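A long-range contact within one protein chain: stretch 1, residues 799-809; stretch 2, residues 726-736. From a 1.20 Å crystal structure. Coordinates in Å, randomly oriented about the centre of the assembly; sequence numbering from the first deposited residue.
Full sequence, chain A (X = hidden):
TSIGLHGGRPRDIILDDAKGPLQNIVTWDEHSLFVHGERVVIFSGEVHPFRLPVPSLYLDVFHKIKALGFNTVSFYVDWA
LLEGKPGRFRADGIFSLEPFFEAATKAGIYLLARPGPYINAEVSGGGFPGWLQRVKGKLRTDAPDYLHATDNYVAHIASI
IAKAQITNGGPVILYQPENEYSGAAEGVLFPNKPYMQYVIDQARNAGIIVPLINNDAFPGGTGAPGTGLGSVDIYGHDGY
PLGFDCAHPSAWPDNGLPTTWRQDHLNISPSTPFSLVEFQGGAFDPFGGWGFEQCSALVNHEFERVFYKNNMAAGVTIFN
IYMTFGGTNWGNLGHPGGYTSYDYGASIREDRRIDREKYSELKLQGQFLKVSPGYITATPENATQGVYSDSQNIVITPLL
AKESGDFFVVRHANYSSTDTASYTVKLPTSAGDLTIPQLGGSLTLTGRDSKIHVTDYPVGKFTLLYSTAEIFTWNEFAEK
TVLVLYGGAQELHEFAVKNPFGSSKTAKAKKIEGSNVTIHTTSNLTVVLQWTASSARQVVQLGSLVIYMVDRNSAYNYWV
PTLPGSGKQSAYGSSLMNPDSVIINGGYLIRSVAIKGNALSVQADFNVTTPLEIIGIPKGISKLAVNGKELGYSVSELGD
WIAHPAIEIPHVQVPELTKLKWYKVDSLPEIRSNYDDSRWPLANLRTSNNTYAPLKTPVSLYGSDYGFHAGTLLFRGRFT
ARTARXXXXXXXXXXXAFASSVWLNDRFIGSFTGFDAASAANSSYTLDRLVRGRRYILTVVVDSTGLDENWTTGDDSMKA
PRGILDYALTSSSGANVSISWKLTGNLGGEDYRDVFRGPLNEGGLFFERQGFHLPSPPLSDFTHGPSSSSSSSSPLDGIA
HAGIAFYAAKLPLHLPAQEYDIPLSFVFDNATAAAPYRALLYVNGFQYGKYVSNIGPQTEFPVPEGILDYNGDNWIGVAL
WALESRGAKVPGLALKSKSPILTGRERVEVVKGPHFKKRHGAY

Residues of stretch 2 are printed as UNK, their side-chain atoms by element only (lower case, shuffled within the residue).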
# COMPACT_ATOMS: atom_id res chain seq x y z
N LYS A 799 -7.00 -10.74 20.81
CA LYS A 799 -6.46 -11.37 22.02
C LYS A 799 -6.18 -12.85 21.83
O LYS A 799 -5.77 -13.48 22.81
CB LYS A 799 -7.45 -11.17 23.20
CG LYS A 799 -7.60 -9.68 23.56
CD LYS A 799 -8.47 -9.55 24.82
CE LYS A 799 -8.66 -8.08 25.18
NZ LYS A 799 -9.75 -7.97 26.23
N ALA A 800 -6.37 -13.42 20.62
CA ALA A 800 -6.01 -14.83 20.44
C ALA A 800 -4.55 -15.05 20.83
O ALA A 800 -3.68 -14.40 20.23
CB ALA A 800 -6.24 -15.26 19.01
N PRO A 801 -4.24 -15.88 21.80
CA PRO A 801 -2.85 -15.98 22.26
C PRO A 801 -1.95 -16.71 21.29
O PRO A 801 -2.38 -17.38 20.33
CB PRO A 801 -2.95 -16.71 23.59
CG PRO A 801 -4.25 -17.36 23.60
CD PRO A 801 -5.19 -16.59 22.66
N ARG A 802 -0.67 -16.61 21.60
CA ARG A 802 0.36 -17.36 20.86
C ARG A 802 1.10 -18.19 21.86
O ARG A 802 1.50 -17.66 22.94
CB ARG A 802 1.33 -16.43 20.15
CG ARG A 802 0.57 -15.48 19.19
CD ARG A 802 0.08 -16.27 17.99
NE ARG A 802 -0.64 -15.50 16.98
CZ ARG A 802 -1.97 -15.61 16.79
NH1 ARG A 802 -2.73 -16.36 17.57
NH2 ARG A 802 -2.49 -14.93 15.79
N GLY A 803 1.33 -19.48 21.57
CA GLY A 803 2.07 -20.33 22.48
C GLY A 803 1.31 -21.64 22.64
O GLY A 803 0.89 -22.27 21.65
N ILE A 804 1.20 -22.08 23.88
CA ILE A 804 0.59 -23.38 24.19
C ILE A 804 -0.75 -23.11 24.84
O ILE A 804 -0.83 -22.48 25.88
CB ILE A 804 1.50 -24.22 25.10
CG1 ILE A 804 2.83 -24.54 24.36
CG2 ILE A 804 0.80 -25.49 25.58
CD1 ILE A 804 3.92 -25.08 25.26
N LEU A 805 -1.82 -23.57 24.17
CA LEU A 805 -3.18 -23.39 24.69
C LEU A 805 -3.52 -24.43 25.72
O LEU A 805 -4.37 -24.17 26.59
CB LEU A 805 -4.18 -23.57 23.51
CG LEU A 805 -4.03 -22.56 22.40
CD1 LEU A 805 -5.10 -22.82 21.34
CD2 LEU A 805 -4.15 -21.16 22.95
N ASP A 806 -3.00 -25.65 25.59
CA ASP A 806 -3.39 -26.72 26.49
C ASP A 806 -2.37 -27.82 26.32
O ASP A 806 -1.67 -27.91 25.30
CB ASP A 806 -4.77 -27.30 26.10
CG ASP A 806 -5.45 -28.05 27.23
OD1 ASP A 806 -4.87 -28.12 28.34
OD2 ASP A 806 -6.58 -28.51 27.02
N TYR A 807 -2.25 -28.68 27.31
CA TYR A 807 -1.41 -29.86 27.22
C TYR A 807 -1.88 -30.88 28.26
O TYR A 807 -2.54 -30.54 29.22
CB TYR A 807 0.06 -29.52 27.47
CG TYR A 807 0.39 -29.04 28.86
CD1 TYR A 807 0.75 -29.93 29.90
CD2 TYR A 807 0.36 -27.69 29.16
CE1 TYR A 807 1.04 -29.51 31.18
CE2 TYR A 807 0.66 -27.23 30.43
CZ TYR A 807 0.99 -28.14 31.41
OH TYR A 807 1.31 -27.67 32.65
N ALA A 808 -1.41 -32.09 28.06
CA ALA A 808 -1.66 -33.13 29.07
C ALA A 808 -0.51 -34.13 28.91
O ALA A 808 -0.23 -34.55 27.78
CB ALA A 808 -2.98 -33.84 28.87
N LEU A 809 0.11 -34.48 29.98
CA LEU A 809 1.18 -35.50 29.95
C LEU A 809 0.71 -36.61 30.88
O LEU A 809 0.43 -36.33 32.06
CB LEU A 809 2.48 -34.88 30.45
CG LEU A 809 3.66 -35.87 30.42
CD1 LEU A 809 3.95 -36.41 29.03
CD2 LEU A 809 4.91 -35.16 30.97
N UNK A 726 5.20 -42.37 28.14
CA UNK A 726 4.23 -41.36 28.53
C UNK A 726 3.59 -40.83 27.25
O UNK A 726 4.21 -40.95 26.20
o UNK A 726 5.96 -40.40 32.91
c UNK A 726 4.91 -40.28 29.36
c UNK A 726 5.81 -40.02 31.76
c UNK A 726 5.39 -40.95 30.67
n UNK A 726 5.97 -38.73 31.42
N UNK A 727 2.40 -40.26 27.42
CA UNK A 727 1.68 -39.74 26.29
C UNK A 727 1.56 -38.23 26.50
O UNK A 727 1.11 -37.79 27.55
c UNK A 727 1.10 -42.42 24.78
o UNK A 727 1.60 -43.58 24.83
n UNK A 727 1.18 -41.63 23.70
c UNK A 727 0.30 -40.39 26.20
c UNK A 727 0.36 -41.91 25.99
N UNK A 728 1.95 -37.49 25.48
CA UNK A 728 1.87 -36.04 25.53
C UNK A 728 0.85 -35.51 24.52
O UNK A 728 0.88 -35.86 23.33
c UNK A 728 3.25 -35.47 25.14
c UNK A 728 3.07 -33.32 26.39
c UNK A 728 3.31 -33.95 25.02
c UNK A 728 4.68 -33.60 24.42
N UNK A 729 -0.04 -34.67 24.97
CA UNK A 729 -1.01 -33.95 24.16
C UNK A 729 -0.54 -32.52 24.21
O UNK A 729 -0.31 -32.02 25.34
c UNK A 729 -5.08 -31.16 23.12
c UNK A 729 -3.73 -33.12 22.84
c UNK A 729 -2.43 -34.08 24.74
c UNK A 729 -4.70 -31.05 24.45
c UNK A 729 -4.58 -32.17 22.31
c UNK A 729 -3.84 -32.00 24.97
c UNK A 729 -3.36 -33.03 24.17
N UNK A 730 -0.39 -31.88 23.08
CA UNK A 730 0.03 -30.50 23.05
C UNK A 730 -0.77 -29.68 22.05
O UNK A 730 -0.81 -29.98 20.87
c UNK A 730 3.74 -29.71 22.33
c UNK A 730 1.49 -30.53 22.66
c UNK A 730 2.35 -29.35 22.88
c UNK A 730 2.48 -28.89 24.34
N UNK A 731 -1.45 -28.65 22.52
CA UNK A 731 -2.24 -27.77 21.69
C UNK A 731 -1.51 -26.46 21.55
O UNK A 731 -1.28 -25.76 22.56
o UNK A 731 -4.45 -26.77 21.53
c UNK A 731 -3.63 -27.62 22.32
N UNK A 732 -1.05 -26.18 20.33
CA UNK A 732 -0.28 -24.95 20.07
C UNK A 732 -1.04 -24.00 19.19
O UNK A 732 -1.93 -24.37 18.41
o UNK A 732 0.92 -26.05 18.25
c UNK A 732 1.99 -26.05 20.43
c UNK A 732 1.11 -25.27 19.47
N UNK A 733 -0.70 -22.71 19.26
CA UNK A 733 -1.39 -21.72 18.44
C UNK A 733 -0.38 -20.66 18.05
O UNK A 733 0.23 -20.01 18.92
c UNK A 733 -4.65 -19.75 18.87
o UNK A 733 -5.60 -20.46 18.49
c UNK A 733 -3.26 -20.04 18.37
c UNK A 733 -2.58 -21.13 19.21
n UNK A 733 -4.81 -18.75 19.76
N UNK A 734 -0.23 -20.44 16.75
CA UNK A 734 0.70 -19.43 16.27
C UNK A 734 0.11 -18.47 15.25
O UNK A 734 0.83 -17.62 14.73
N UNK A 735 -1.19 -18.57 14.93
CA UNK A 735 -1.71 -17.76 13.83
C UNK A 735 -1.67 -18.58 12.53
O UNK A 735 -0.91 -19.56 12.44
N UNK A 736 -2.46 -18.19 11.55
CA UNK A 736 -2.51 -18.93 10.29
C UNK A 736 -1.08 -19.19 9.74
O UNK A 736 -0.21 -18.32 9.76
o UNK A 736 -4.52 -17.76 9.68
c UNK A 736 -3.21 -18.09 9.22

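Position 726 has three side-chain carbons in a row, the third carrying one oxygen and one nitrogen. The nitrogen lies 3.8 Å from L809 CD2. The chain is that of glutamine, Q726.

Position 727 repeats this pattern, but the end of its side chain leads away from stretch 1. Its backbone O takes a CA-H...O contact from L809 CA at 3.3 Å. It is Q727.

Position 728 has four carbons, forked at the second. Its CB lies 4.1 Å from L809 CD1. It is leucine, L728.

Position 729 has one carbon followed by a ring of six carbons, with no oxygen. A808 N and D806 OD2 sit at the ring edge, OD2 4.1 Å from the nearest ring carbon of 729. Its backbone pairs with A808: the N of 729 to A808 O is 2.8 Å, and A808 N to the O of 729 is 2.9 Å. This is phenylalanine, F729.

Position 730 again has four carbons forked at the second. One end carbon of 730 lies 4.0 Å from I804 CG2 and also 4.0 Å from Y807 CB, so one methyl meets both neighbours. It is L730.

Position 731 has one carbon and one oxygen. Its CB is 4.0 Å from D806 CB. The hydroxyl is hydrogen-bonded elsewhere in the structure. This makes it serine, S731.

Position 732 has one carbon carrying an oxygen and a carbon. The end carbon of 732 is 4.3 Å from I804 CG1. It is threonine, T732.

Position 733 has three carbons, the third bearing oxygen and nitrogen. The nitrogen of 733 donates to P801 O at 2.8 Å, and the CB of 733 packs 3.7 Å from L805 CD1. It is Q733, with the largest covered area in either stretch.

Position 734 has no side-chain atoms. Its C lies over one face of the R802 guanidinium. It is glycine, G734.

Position 735 also has no side-chain atoms. Its CA lies over the same face. An ideal CB here would come within 3.1 Å of R802 NH2, a tight approach, and would also jam against the preceding carbonyl. It is G735.

Position 736 has one carbon and one oxygen. It points away and makes no contact. It is S736.

The two strands run antiparallel, and backbone hydrogen bonds hold them together. A beta bulge between I804 and D806 shifts the register by one. There S731 O accepts from L805 N at 2.8 Å and, weakly, from D806 N at 3.5 Å. I804, Y807 and L809 share one sheet face with L728, L730 and T732. From the end of its strand, the Q733 side-chain amide reaches P801, which lies before the other strand begins. The absence of a side chain on G735 leaves room for R802.

Stretch 2 (726-736) QQLFLSTQGGS
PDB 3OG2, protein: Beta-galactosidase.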